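PDB 3W20: putative uncharacterized protein from Burkholderia ambifaria, which probably oxidises N-substituted L-amino acids with molecular oxygen and 2-oxoglutarate, as a metal-dependent dioxygenase that holds a zinc ion in this crystal. Local coordinates for residues L9-T14 with L239-N244; L81-G86 with E201-L206; D87-K92 with G162-N167; L260-I263 with G268-M271. All blocks are in the same frame, centred on the assembly; numbering follows the deposited sequence.

Interaction 1: L9-T14 with L239-N244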
loop_
_atom_site.group_PDB
_atom_site.type_symbol
_atom_site.label_atom_id
_atom_site.label_comp_id
_atom_site.label_asym_id
_atom_site.label_seq_id
_atom_site.Cartn_x
_atom_site.Cartn_y
_atom_site.Cartn_z
ATOM N N LEU A 9 -22.758 31.017 -1.230
ATOM C CA LEU A 9 -21.748 30.773 -2.260
ATOM C C LEU A 9 -20.788 31.978 -2.316
ATOM O O LEU A 9 -21.210 33.122 -2.538
ATOM C CB LEU A 9 -22.471 30.546 -3.599
ATOM C CG LEU A 9 -21.713 30.140 -4.856
ATOM C CD1 LEU A 9 -22.778 29.419 -5.698
ATOM C CD2 LEU A 9 -21.143 31.337 -5.627
HETATM N N MSE A 10 -19.477 31.750 -2.129
HETATM C CA MSE A 10 -18.533 32.845 -1.980
HETATM C C MSE A 10 -17.583 32.901 -3.124
HETATM O O MSE A 10 -17.005 31.875 -3.485
HETATM C CB MSE A 10 -17.685 32.706 -0.713
HETATM C CG MSE A 10 -17.953 31.397 0.018
HETATM SE SE MSE A 10 -19.445 31.706 1.294
HETATM C CE MSE A 10 -18.149 32.834 2.087
ATOM N N ARG A 11 -17.376 34.101 -3.692
ATOM C CA ARG A 11 -16.266 34.328 -4.650
ATOM C C ARG A 11 -15.453 35.456 -4.121
ATOM O O ARG A 11 -16.022 36.379 -3.520
ATOM C CB ARG A 11 -16.866 34.753 -6.007
ATOM C CG ARG A 11 -17.320 33.604 -6.844
ATOM C CD ARG A 11 -16.069 32.844 -7.280
ATOM N NE ARG A 11 -15.852 32.872 -8.686
ATOM C CZ ARG A 11 -15.048 32.051 -9.346
ATOM N NH1 ARG A 11 -14.248 31.116 -8.730
ATOM N NH2 ARG A 11 -14.993 32.227 -10.658
ATOM N N PHE A 12 -14.152 35.428 -4.337
ATOM C CA PHE A 12 -13.271 36.530 -3.923
ATOM C C PHE A 12 -13.828 37.898 -4.323
ATOM O O PHE A 12 -14.267 38.086 -5.440
ATOM C CB PHE A 12 -11.817 36.396 -4.496
ATOM C CG PHE A 12 -11.068 35.206 -3.936
ATOM C CD1 PHE A 12 -10.649 35.205 -2.613
ATOM C CD2 PHE A 12 -10.856 34.067 -4.743
ATOM C CE1 PHE A 12 -9.949 34.119 -2.088
ATOM C CE2 PHE A 12 -10.228 32.950 -4.197
ATOM C CZ PHE A 12 -9.809 32.948 -2.863
ATOM N N GLY A 13 -13.779 38.851 -3.366
ATOM C CA GLY A 13 -14.161 40.267 -3.607
ATOM C C GLY A 13 -15.657 40.547 -3.816
ATOM O O GLY A 13 -16.015 41.702 -4.123
ATOM N N THR A 14 -16.511 39.548 -3.622
ATOM C CA THR A 14 -17.945 39.595 -3.982
ATOM C C THR A 14 -18.841 39.218 -2.801
ATOM O O THR A 14 -18.478 38.338 -2.016
ATOM C CB THR A 14 -18.160 38.570 -5.127
ATOM O OG1 THR A 14 -17.167 38.789 -6.127
ATOM C CG2 THR A 14 -19.493 38.679 -5.769
ATOM N N LEU A 239 -17.313 23.460 1.317
ATOM C CA LEU A 239 -16.781 22.886 0.082
ATOM C C LEU A 239 -15.950 24.009 -0.558
ATOM O O LEU A 239 -16.412 25.186 -0.588
ATOM C CB LEU A 239 -17.905 22.499 -0.808
ATOM C CG LEU A 239 -18.886 21.453 -0.233
ATOM C CD1 LEU A 239 -20.087 21.433 -1.146
ATOM C CD2 LEU A 239 -18.106 20.150 -0.341
ATOM N N PHE A 240 -14.680 23.743 -0.880
ATOM C CA PHE A 240 -13.889 24.793 -1.403
ATOM C C PHE A 240 -12.828 24.298 -2.362
ATOM O O PHE A 240 -12.496 23.099 -2.378
ATOM C CB PHE A 240 -13.123 25.571 -0.275
ATOM C CG PHE A 240 -12.168 24.717 0.515
ATOM C CD1 PHE A 240 -10.776 24.862 0.377
ATOM C CD2 PHE A 240 -12.663 23.803 1.461
ATOM C CE1 PHE A 240 -9.900 24.037 1.133
ATOM C CE2 PHE A 240 -11.798 22.982 2.203
ATOM C CZ PHE A 240 -10.427 23.115 2.069
ATOM N N GLN A 241 -12.288 25.252 -3.135
ATOM C CA GLN A 241 -11.212 24.852 -4.081
ATOM C C GLN A 241 -9.915 24.714 -3.304
ATOM O O GLN A 241 -9.289 25.724 -2.824
ATOM C CB GLN A 241 -11.096 25.829 -5.273
ATOM C CG GLN A 241 -12.337 25.818 -6.102
ATOM C CD GLN A 241 -12.079 26.454 -7.488
ATOM O OE1 GLN A 241 -11.044 26.170 -8.106
ATOM N NE2 GLN A 241 -12.969 27.284 -7.962
ATOM N N SER A 242 -9.400 23.468 -3.167
ATOM C CA SER A 242 -8.360 23.264 -2.171
ATOM C C SER A 242 -6.951 23.690 -2.648
ATOM O O SER A 242 -6.014 23.742 -1.848
ATOM C CB SER A 242 -8.379 21.823 -1.653
ATOM O OG SER A 242 -7.889 20.921 -2.653
ATOM N N LYS A 243 -6.817 24.037 -3.954
ATOM C CA LYS A 243 -5.520 24.572 -4.412
ATOM C C LYS A 243 -5.206 26.010 -3.888
ATOM O O LYS A 243 -4.023 26.434 -3.962
ATOM C CB LYS A 243 -5.481 24.491 -5.951
ATOM C CG LYS A 243 -5.130 23.034 -6.308
ATOM C CD LYS A 243 -4.992 22.918 -7.820
ATOM C CE LYS A 243 -3.940 23.808 -8.505
ATOM N NZ LYS A 243 -2.544 23.605 -7.918
ATOM N N ASN A 244 -6.271 26.740 -3.503
ATOM C CA ASN A 244 -6.092 28.093 -2.890
ATOM C C ASN A 244 -5.461 27.887 -1.540
ATOM O O ASN A 244 -5.884 26.999 -0.782
ATOM C CB ASN A 244 -7.442 28.753 -2.738
ATOM C CG ASN A 244 -8.137 28.944 -4.069
ATOM O OD1 ASN A 244 -7.573 29.394 -4.986
ATOM N ND2 ASN A 244 -9.397 28.727 -4.092
#
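Arg11 and Gln241 meet through their nitrogens, and beside them Phe12 meets Asn244; both approaches are loose. Arg11 NH1 lies 4.1 Å from Gln241 NE2, the guanidinium and amide planes only 25° apart. Two donors sit side by side here because a shared acceptor draws them together: Asp33 OD1 takes a bond from each. Arg11 starts out pointing away from 239-244, but its chain bends at chi2 (-68°) and again at chi3, which brings the guanidinium back toward Gln241, with Asp36 as its second acidic partner. In the other pair, Phe12 CE2 presents the ring edge to Asn244 ND2 at 4.3 Å.

The polar ends on the 239-244 side are held by further partners. Gln241 OE1 accepts from Arg199 and Arg176, and its NE2 also donates to Ala35 O, a double role that suits an amide. Arg199 binds Asn244 OD1 as well, tying the two residues together.

Two turns set these side chains. A type II turn from Arg11 to Thr14 is closed by Thr14 N to Arg11 O at 3.2 Å, and Gly13 readily takes the positive phi it needs; Thr14 OG1 adds a bond to Phe12 O at 3.1 Å. A type I turn runs from Gln241 to Asn244, whose carbonyl bonds to ND1 of the zinc ligand His246.

Strand 37-41 pairs with both strand 4-10 and strand 236-241, so the segments leave the same sheet on either side of it, while Phe12 rests on strand 227-230 and Asn244 on strand 193-196.

Interaction 2: L81-G86 with E201-L206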
loop_
_atom_site.group_PDB
_atom_site.type_symbol
_atom_site.label_atom_id
_atom_site.label_comp_id
_atom_site.label_asym_id
_atom_site.label_seq_id
_atom_site.Cartn_x
_atom_site.Cartn_y
_atom_site.Cartn_z
ATOM N N LEU A 81 1.428 11.448 3.509
ATOM C CA LEU A 81 2.211 10.622 2.606
ATOM C C LEU A 81 3.070 11.477 1.691
ATOM O O LEU A 81 4.198 11.110 1.376
ATOM C CB LEU A 81 1.303 9.667 1.822
ATOM C CG LEU A 81 1.934 8.728 0.768
ATOM C CD1 LEU A 81 2.994 7.827 1.409
ATOM C CD2 LEU A 81 0.873 7.910 0.078
ATOM N N GLN A 82 2.529 12.613 1.235
ATOM C CA GLN A 82 3.251 13.504 0.344
ATOM C C GLN A 82 4.496 14.102 0.966
ATOM O O GLN A 82 5.353 14.514 0.205
ATOM C CB GLN A 82 2.358 14.691 -0.066
ATOM C CG GLN A 82 1.346 14.309 -1.100
ATOM C CD GLN A 82 0.413 15.480 -1.485
ATOM O OE1 GLN A 82 0.168 16.356 -0.705
ATOM N NE2 GLN A 82 -0.164 15.402 -2.698
ATOM N N ARG A 83 4.593 14.177 2.290
ATOM C CA ARG A 83 5.781 14.738 2.916
ATOM C C ARG A 83 6.991 13.823 2.842
ATOM O O ARG A 83 8.162 14.264 2.984
ATOM C CB ARG A 83 5.452 15.233 4.320
ATOM C CG ARG A 83 4.608 16.481 4.206
ATOM C CD ARG A 83 4.657 17.328 5.472
ATOM N NE ARG A 83 3.570 16.888 6.334
ATOM C CZ ARG A 83 2.312 17.326 6.260
ATOM N NH1 ARG A 83 1.957 18.256 5.353
ATOM N NH2 ARG A 83 1.411 16.824 7.096
ATOM N N GLU A 84 6.766 12.531 2.639
ATOM C CA GLU A 84 7.876 11.590 2.702
ATOM C C GLU A 84 8.669 11.489 1.376
ATOM O O GLU A 84 8.112 11.668 0.277
ATOM C CB GLU A 84 7.321 10.190 3.055
ATOM C CG GLU A 84 6.522 10.130 4.344
ATOM C CD GLU A 84 7.358 10.360 5.580
ATOM O OE1 GLU A 84 8.601 10.150 5.557
ATOM O OE2 GLU A 84 6.781 10.804 6.556
ATOM N N GLN A 85 9.957 11.082 1.447
ATOM C CA GLN A 85 10.767 10.979 0.274
ATOM C C GLN A 85 11.528 9.662 0.231
ATOM O O GLN A 85 11.828 9.038 1.331
ATOM C CB GLN A 85 11.791 12.124 0.208
ATOM C CG GLN A 85 11.166 13.482 0.451
ATOM C CD GLN A 85 12.065 14.546 -0.132
ATOM O OE1 GLN A 85 12.685 15.282 0.595
ATOM N NE2 GLN A 85 12.158 14.594 -1.456
ATOM N N GLY A 86 11.788 9.233 -0.985
ATOM C CA GLY A 86 12.683 8.076 -1.250
ATOM C C GLY A 86 12.175 6.786 -0.584
ATOM O O GLY A 86 11.012 6.469 -0.684
ATOM N N GLU A 201 2.419 26.852 -6.815
ATOM C CA GLU A 201 2.563 25.936 -7.935
ATOM C C GLU A 201 3.112 24.535 -7.596
ATOM O O GLU A 201 3.036 23.643 -8.427
ATOM C CB GLU A 201 3.402 26.577 -9.056
ATOM C CG GLU A 201 2.747 27.808 -9.698
ATOM C CD GLU A 201 3.780 28.678 -10.449
ATOM O OE1 GLU A 201 4.998 28.382 -10.359
ATOM O OE2 GLU A 201 3.396 29.660 -11.116
ATOM N N SER A 202 3.549 24.285 -6.369
ATOM C CA SER A 202 4.187 23.005 -6.115
ATOM C C SER A 202 4.395 22.833 -4.635
ATOM O O SER A 202 4.257 23.818 -3.835
ATOM C CB SER A 202 5.544 22.950 -6.862
ATOM O OG SER A 202 6.447 23.861 -6.191
ATOM N N ARG A 203 4.767 21.597 -4.233
ATOM C CA ARG A 203 5.118 21.359 -2.851
ATOM C C ARG A 203 6.388 22.203 -2.473
ATOM O O ARG A 203 6.419 22.751 -1.376
ATOM C CB ARG A 203 5.344 19.876 -2.558
ATOM C CG ARG A 203 5.789 19.661 -1.109
ATOM C CD ARG A 203 4.769 20.069 -0.068
ATOM N NE ARG A 203 3.601 19.258 -0.260
ATOM C CZ ARG A 203 2.527 19.353 0.469
ATOM N NH1 ARG A 203 2.527 20.175 1.573
ATOM N NH2 ARG A 203 1.454 18.671 0.083
ATOM N N ALA A 204 7.367 22.289 -3.347
ATOM C CA ALA A 204 8.560 23.094 -3.094
ATOM C C ALA A 204 8.156 24.585 -2.825
ATOM O O ALA A 204 8.719 25.230 -1.931
ATOM C CB ALA A 204 9.486 22.991 -4.269
ATOM N N ALA A 205 7.238 25.127 -3.618
ATOM C CA ALA A 205 6.734 26.486 -3.376
ATOM C C ALA A 205 6.088 26.614 -2.016
ATOM O O ALA A 205 6.374 27.585 -1.323
ATOM C CB ALA A 205 5.812 26.977 -4.507
ATOM N N LEU A 206 5.284 25.623 -1.570
ATOM C CA LEU A 206 4.686 25.726 -0.235
ATOM C C LEU A 206 5.764 25.640 0.827
ATOM O O LEU A 206 5.670 26.329 1.870
ATOM C CB LEU A 206 3.755 24.565 0.089
ATOM C CG LEU A 206 2.399 24.579 -0.521
ATOM C CD1 LEU A 206 1.834 23.201 -0.245
ATOM C CD2 LEU A 206 1.596 25.653 0.199
#
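Gln82 OE1 approaches the guanidinium of Arg203 edge-on, and Leu206 CD1 lies over one face, 3.6 Å from the plane and nearer its margin than its centre. Gln82 OE1 comes to 2.8 Å from Arg203 NH2, with the Gln82 amide plane turned 68° from that of the guanidinium. The contact joins the last turn of helix 78-83 to the N-capped first turn of helix 203-216.

Gln82 is suited to the place by its two-sided amide: OE1 faces the arginine while NE2 donates to Asp158 O. Arg203 leaves its helix with CG anti to the backbone N, then bends at chi2 (63°) and chi3, a path that lets NE donate to Tyr161 O. That bond holds the group at one edge; the Arg203 side chain lies about 5 Å from that of the zinc ligand His155.

Arg83 comes near as well, its NH1 4.3 Å from Arg203 NH1. The likeness of charge is probably tempered by solvent, since Arg83 is exposed. Ser202 suits its N-cap position because its short hydroxyl reaches forward to an N-H lacking a carbonyl partner within the helix: Ala205 N donates to Ser202 OG at 3.0 Å, with a nearly straight N-H...O angle of 166°.

Interaction 3: D87-K92 with G162-N167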
loop_
_atom_site.group_PDB
_atom_site.type_symbol
_atom_site.label_atom_id
_atom_site.label_comp_id
_atom_site.label_asym_id
_atom_site.label_seq_id
_atom_site.Cartn_x
_atom_site.Cartn_y
_atom_site.Cartn_z
ATOM N N ASP A 87 13.050 6.058 0.137
ATOM C CA ASP A 87 12.604 4.772 0.712
ATOM C C ASP A 87 11.535 4.987 1.775
ATOM O O ASP A 87 10.689 4.088 1.969
ATOM C CB ASP A 87 13.764 3.935 1.306
ATOM C CG ASP A 87 14.410 4.596 2.534
ATOM O OD1 ASP A 87 14.681 5.811 2.517
ATOM O OD2 ASP A 87 14.647 3.888 3.533
ATOM N N LYS A 88 11.570 6.109 2.467
ATOM C CA LYS A 88 10.482 6.400 3.432
ATOM C C LYS A 88 9.120 6.626 2.735
ATOM O O LYS A 88 8.064 6.347 3.351
ATOM C CB LYS A 88 10.812 7.567 4.359
ATOM C CG LYS A 88 12.041 7.276 5.245
ATOM C CD LYS A 88 12.666 8.593 5.698
ATOM C CE LYS A 88 13.555 8.435 6.944
ATOM N NZ LYS A 88 13.657 9.762 7.651
ATOM N N LEU A 89 9.120 7.147 1.494
ATOM C CA LEU A 89 7.879 7.298 0.753
ATOM C C LEU A 89 7.380 5.903 0.342
ATOM O O LEU A 89 6.181 5.624 0.434
ATOM C CB LEU A 89 8.092 8.150 -0.494
ATOM C CG LEU A 89 7.042 8.106 -1.519
ATOM C CD1 LEU A 89 5.791 8.753 -0.893
ATOM C CD2 LEU A 89 7.445 8.986 -2.713
ATOM N N VAL A 90 8.301 5.003 -0.061
ATOM C CA VAL A 90 7.830 3.601 -0.403
ATOM C C VAL A 90 7.191 2.932 0.838
ATOM O O VAL A 90 6.076 2.361 0.743
ATOM C CB VAL A 90 8.984 2.762 -0.935
ATOM C CG1 VAL A 90 8.518 1.348 -1.230
ATOM C CG2 VAL A 90 9.561 3.362 -2.268
ATOM N N SER A 91 7.827 3.089 2.004
ATOM C CA SER A 91 7.346 2.404 3.207
ATOM C C SER A 91 6.062 3.072 3.689
ATOM O O SER A 91 5.115 2.390 4.072
ATOM C CB SER A 91 8.375 2.314 4.355
ATOM O OG SER A 91 8.807 3.592 4.676
ATOM N N LYS A 92 5.994 4.409 3.667
ATOM C CA LYS A 92 4.705 5.071 4.066
ATOM C C LYS A 92 3.594 4.788 3.083
ATOM O O LYS A 92 2.434 4.713 3.523
ATOM C CB LYS A 92 4.866 6.577 4.263
ATOM C CG LYS A 92 3.807 7.234 5.125
ATOM C CD LYS A 92 3.873 6.662 6.535
ATOM C CE LYS A 92 3.320 7.556 7.641
ATOM N NZ LYS A 92 4.338 8.495 8.194
ATOM N N GLY A 162 3.497 15.947 -4.181
ATOM C CA GLY A 162 4.518 15.192 -3.399
ATOM C C GLY A 162 5.788 16.017 -3.241
ATOM O O GLY A 162 6.252 16.713 -4.194
ATOM N N ARG A 163 6.368 15.947 -2.062
ATOM C CA ARG A 163 7.663 16.606 -1.890
ATOM C C ARG A 163 8.741 15.982 -2.749
ATOM O O ARG A 163 9.644 16.675 -3.214
ATOM C CB ARG A 163 8.054 16.591 -0.422
ATOM C CG ARG A 163 9.363 17.283 -0.139
ATOM C CD ARG A 163 9.482 17.371 1.380
ATOM N NE ARG A 163 8.664 18.419 1.970
ATOM C CZ ARG A 163 8.110 18.380 3.193
ATOM N NH1 ARG A 163 8.290 17.371 4.058
ATOM N NH2 ARG A 163 7.435 19.430 3.605
ATOM N N ASP A 164 8.710 14.668 -2.900
ATOM C CA ASP A 164 9.704 13.982 -3.741
ATOM C C ASP A 164 9.211 13.998 -5.156
ATOM O O ASP A 164 8.447 13.125 -5.521
ATOM C CB ASP A 164 9.886 12.545 -3.206
ATOM C CG ASP A 164 10.972 11.769 -3.943
ATOM O OD1 ASP A 164 11.243 12.092 -5.141
ATOM O OD2 ASP A 164 11.472 10.771 -3.356
ATOM N N THR A 165 9.645 14.995 -5.958
ATOM C CA THR A 165 9.027 15.220 -7.257
ATOM C C THR A 165 9.181 14.025 -8.149
ATOM O O THR A 165 8.270 13.672 -8.930
ATOM C CB THR A 165 9.693 16.426 -7.984
ATOM O OG1 THR A 165 9.773 17.473 -7.008
ATOM C CG2 THR A 165 8.805 16.839 -9.155
ATOM N N VAL A 166 10.346 13.381 -8.094
ATOM C CA VAL A 166 10.617 12.320 -9.054
ATOM C C VAL A 166 9.813 11.052 -8.747
ATOM O O VAL A 166 9.254 10.428 -9.652
ATOM C CB VAL A 166 12.110 11.971 -9.019
ATOM C CG1 VAL A 166 12.412 10.759 -9.874
ATOM C CG2 VAL A 166 12.875 13.176 -9.556
ATOM N N ASN A 167 9.781 10.710 -7.477
ATOM C CA ASN A 167 9.180 9.438 -7.042
ATOM C C ASN A 167 7.704 9.521 -6.667
ATOM O O ASN A 167 7.067 8.499 -6.528
ATOM C CB ASN A 167 10.030 8.929 -5.838
ATOM C CG ASN A 167 11.441 8.627 -6.255
ATOM O OD1 ASN A 167 11.656 8.074 -7.325
ATOM N ND2 ASN A 167 12.410 8.951 -5.407
#
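An Asx motif in the loop before strand 178-185, made by Asp164 with Asn167, meets Leu89 on the first turns of helix 87-107. Leu89 makes the contact through one methyl: CD2 lies 3.9 Å from Asn167 O, 4.1 Å from Asn167 CB and 4.3 Å from Asp164 CB. With chi1 at 164° its CG stands anti to the backbone N and the branch reaches the loop. The methyl rests on the CB atoms of both residues and on the Asn167 carbonyl, while the polar ends of the two side chains turn to each other.

Asn167 N donates to Asp164 OD1 at 3.1 Å, from well above the carboxylate plane, which closes the motif. Asn167 ND2 reaches Asp164 OD2 at 2.9 Å on the syn side, with an N-H...O angle of 158° and the carboxylate oxygen close to the amide plane. A carboxylate with two oxygens can serve both donors at once.

Leu81 and Trp168 also pack on Leu89, and across the dimer interface Val90 of the second subunit touches it, while Gly86 of the second subunit touches Asn167.

Asp164 OD2 takes a further bond from Gly86 N, the N-cap residue of helix 87-107. Three N-H groups thus grip one buried carboxylate near the positive end of a helix dipole, which would be expected to favour its ionised form, while a methyl of Leu89 covers Asp164 CB.

Interaction 4: L260-I263 with G268-M271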
loop_
_atom_site.group_PDB
_atom_site.type_symbol
_atom_site.label_atom_id
_atom_site.label_comp_id
_atom_site.label_asym_id
_atom_site.label_seq_id
_atom_site.Cartn_x
_atom_site.Cartn_y
_atom_site.Cartn_z
ATOM N N LEU A 260 -13.027 15.071 3.456
ATOM C CA LEU A 260 -12.327 14.358 2.405
ATOM C C LEU A 260 -12.022 15.382 1.297
ATOM O O LEU A 260 -12.266 16.577 1.475
ATOM C CB LEU A 260 -13.213 13.246 1.880
ATOM C CG LEU A 260 -14.656 13.533 1.503
ATOM C CD1 LEU A 260 -14.864 14.286 0.164
ATOM C CD2 LEU A 260 -15.427 12.179 1.468
ATOM N N PHE A 261 -11.453 14.868 0.203
ATOM C CA PHE A 261 -11.241 15.674 -0.987
ATOM C C PHE A 261 -11.887 14.964 -2.177
ATOM O O PHE A 261 -12.084 13.720 -2.216
ATOM C CB PHE A 261 -9.710 15.795 -1.230
ATOM C CG PHE A 261 -9.044 16.596 -0.170
ATOM C CD1 PHE A 261 -8.927 18.008 -0.303
ATOM C CD2 PHE A 261 -8.495 15.950 0.963
ATOM C CE1 PHE A 261 -8.315 18.793 0.689
ATOM C CE2 PHE A 261 -7.863 16.731 1.961
ATOM C CZ PHE A 261 -7.818 18.128 1.858
ATOM N N LEU A 262 -12.171 15.765 -3.198
ATOM C CA LEU A 262 -12.775 15.265 -4.421
ATOM C C LEU A 262 -11.989 15.717 -5.640
ATOM O O LEU A 262 -11.583 16.834 -5.695
ATOM C CB LEU A 262 -14.170 15.889 -4.530
ATOM C CG LEU A 262 -15.227 15.407 -3.527
ATOM C CD1 LEU A 262 -16.319 16.480 -3.496
ATOM C CD2 LEU A 262 -15.813 14.061 -3.929
ATOM N N ILE A 263 -11.780 14.841 -6.619
ATOM C CA ILE A 263 -11.370 15.257 -7.939
ATOM C C ILE A 263 -12.302 14.683 -9.007
ATOM O O ILE A 263 -12.865 13.621 -8.844
ATOM C CB ILE A 263 -9.904 14.838 -8.285
ATOM C CG1 ILE A 263 -9.660 13.336 -7.982
ATOM C CG2 ILE A 263 -8.994 15.706 -7.439
ATOM C CD1 ILE A 263 -8.244 12.902 -8.425
ATOM N N GLY A 268 -15.341 9.682 -13.472
ATOM C CA GLY A 268 -16.355 10.203 -12.572
ATOM C C GLY A 268 -15.635 10.842 -11.372
ATOM O O GLY A 268 -14.390 10.855 -11.272
ATOM N N TRP A 269 -16.436 11.281 -10.444
ATOM C CA TRP A 269 -15.967 11.894 -9.190
ATOM C C TRP A 269 -15.329 10.882 -8.309
ATOM O O TRP A 269 -15.849 9.778 -8.115
ATOM C CB TRP A 269 -17.199 12.444 -8.521
ATOM C CG TRP A 269 -17.616 13.763 -9.097
ATOM C CD1 TRP A 269 -18.681 14.018 -9.992
ATOM C CD2 TRP A 269 -16.969 15.027 -8.892
ATOM N NE1 TRP A 269 -18.695 15.346 -10.359
ATOM C CE2 TRP A 269 -17.708 16.012 -9.689
ATOM C CE3 TRP A 269 -15.910 15.463 -8.100
ATOM C CZ2 TRP A 269 -17.337 17.350 -9.697
ATOM C CZ3 TRP A 269 -15.582 16.805 -8.123
ATOM C CH2 TRP A 269 -16.298 17.723 -8.899
ATOM N N ARG A 270 -14.172 11.209 -7.769
ATOM C CA ARG A 270 -13.455 10.315 -6.906
ATOM C C ARG A 270 -13.127 11.014 -5.547
ATOM O O ARG A 270 -12.812 12.206 -5.527
ATOM C CB ARG A 270 -12.195 9.820 -7.602
ATOM C CG ARG A 270 -12.471 8.979 -8.863
ATOM C CD ARG A 270 -13.116 7.679 -8.464
ATOM N NE ARG A 270 -13.334 6.771 -9.613
ATOM C CZ ARG A 270 -14.447 6.744 -10.347
ATOM N NH1 ARG A 270 -15.496 7.562 -10.125
ATOM N NH2 ARG A 270 -14.531 5.828 -11.314
HETATM N N MSE A 271 -13.162 10.248 -4.457
HETATM C CA MSE A 271 -13.004 10.754 -3.079
HETATM C C MSE A 271 -11.717 10.172 -2.507
HETATM O O MSE A 271 -11.374 9.010 -2.733
HETATM C CB MSE A 271 -14.097 10.191 -2.143
HETATM C CG MSE A 271 -15.455 10.754 -2.600
HETATM SE SE MSE A 271 -16.905 9.878 -1.583
HETATM C CE MSE A 271 -16.813 8.136 -2.548
#
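Ile263 and Arg270 form a hydrogen-bonded antiparallel pair in which each backbone satisfies the other: Ile263 N donates to Arg270 O at 3.0 Å, and Arg270 N returns a bond to Ile263 O at 2.9 Å. The neighbouring Leu262 and Met271 are a non-hydrogen-bonded pair, and CA-H...O contacts fill in around it, Met271 CA to Phe261 O at 3.2 Å and Leu262 CA to Arg270 O at 3.3 Å. Arg270 O therefore receives an N-H and a C-H together. Phe261 pairs likewise with Phe272, just past the segment.

The outward backbone groups turn to other strands: Leu260 and Leu262 bond to strand 178-185, Trp269 and Met271 to Lys123. Arg270 NH1 curls back to its neighbour's carbonyl, Trp269 O, at 3.0 Å.

Apolar side chains suit the face that carries Leu260, Leu262, Trp269 and Met271. Leu262 and Met271, a selenomethionine, lie alongside with Leu262 CD2 3.6 Å from Met271 CG, and Leu260 CD2 touches Met271 SE at 4.1 Å. Trp269 brings CZ3 to 4.0 Å from Leu262 CB. Helices 111-120 and 23-31 cover this face; on the other, Ile263 packs on Leu125. Gly268 (phi 128°) has backbone angles calling for glycine.

Strand 255-265, carrying the 2-oxoglutarate-binding Arg255 and Thr257, is probably a core strand of the double-stranded beta-helix, and its Phe261 packs on the zinc ligand Asp157; strand 268-272 extends it as a C-terminal hairpin.

Interactions 1, 2 and 4 lie around the zinc site of His155, Asp157 and His246, while interaction 3 is remote from it. Phe261 of interaction 4 comes nearest, its side chain about 4 Å from the zinc ion; the side chains of Asn244 in interaction 1 and Arg203 in interaction 2 are each about 9 Å away. Interactions 1 and 4 share the main sheet, and Ser242 CB meets Phe261 CE1 at 3.8 Å. Interactions 2 and 3, their centres about 9 Å apart, are joined directly: Gln82 O lies 2.9 Å from Arg163 N, a probable hydrogen bond. Interaction 3 continues outward from there to the second subunit, which packs against Leu89 and Asn167.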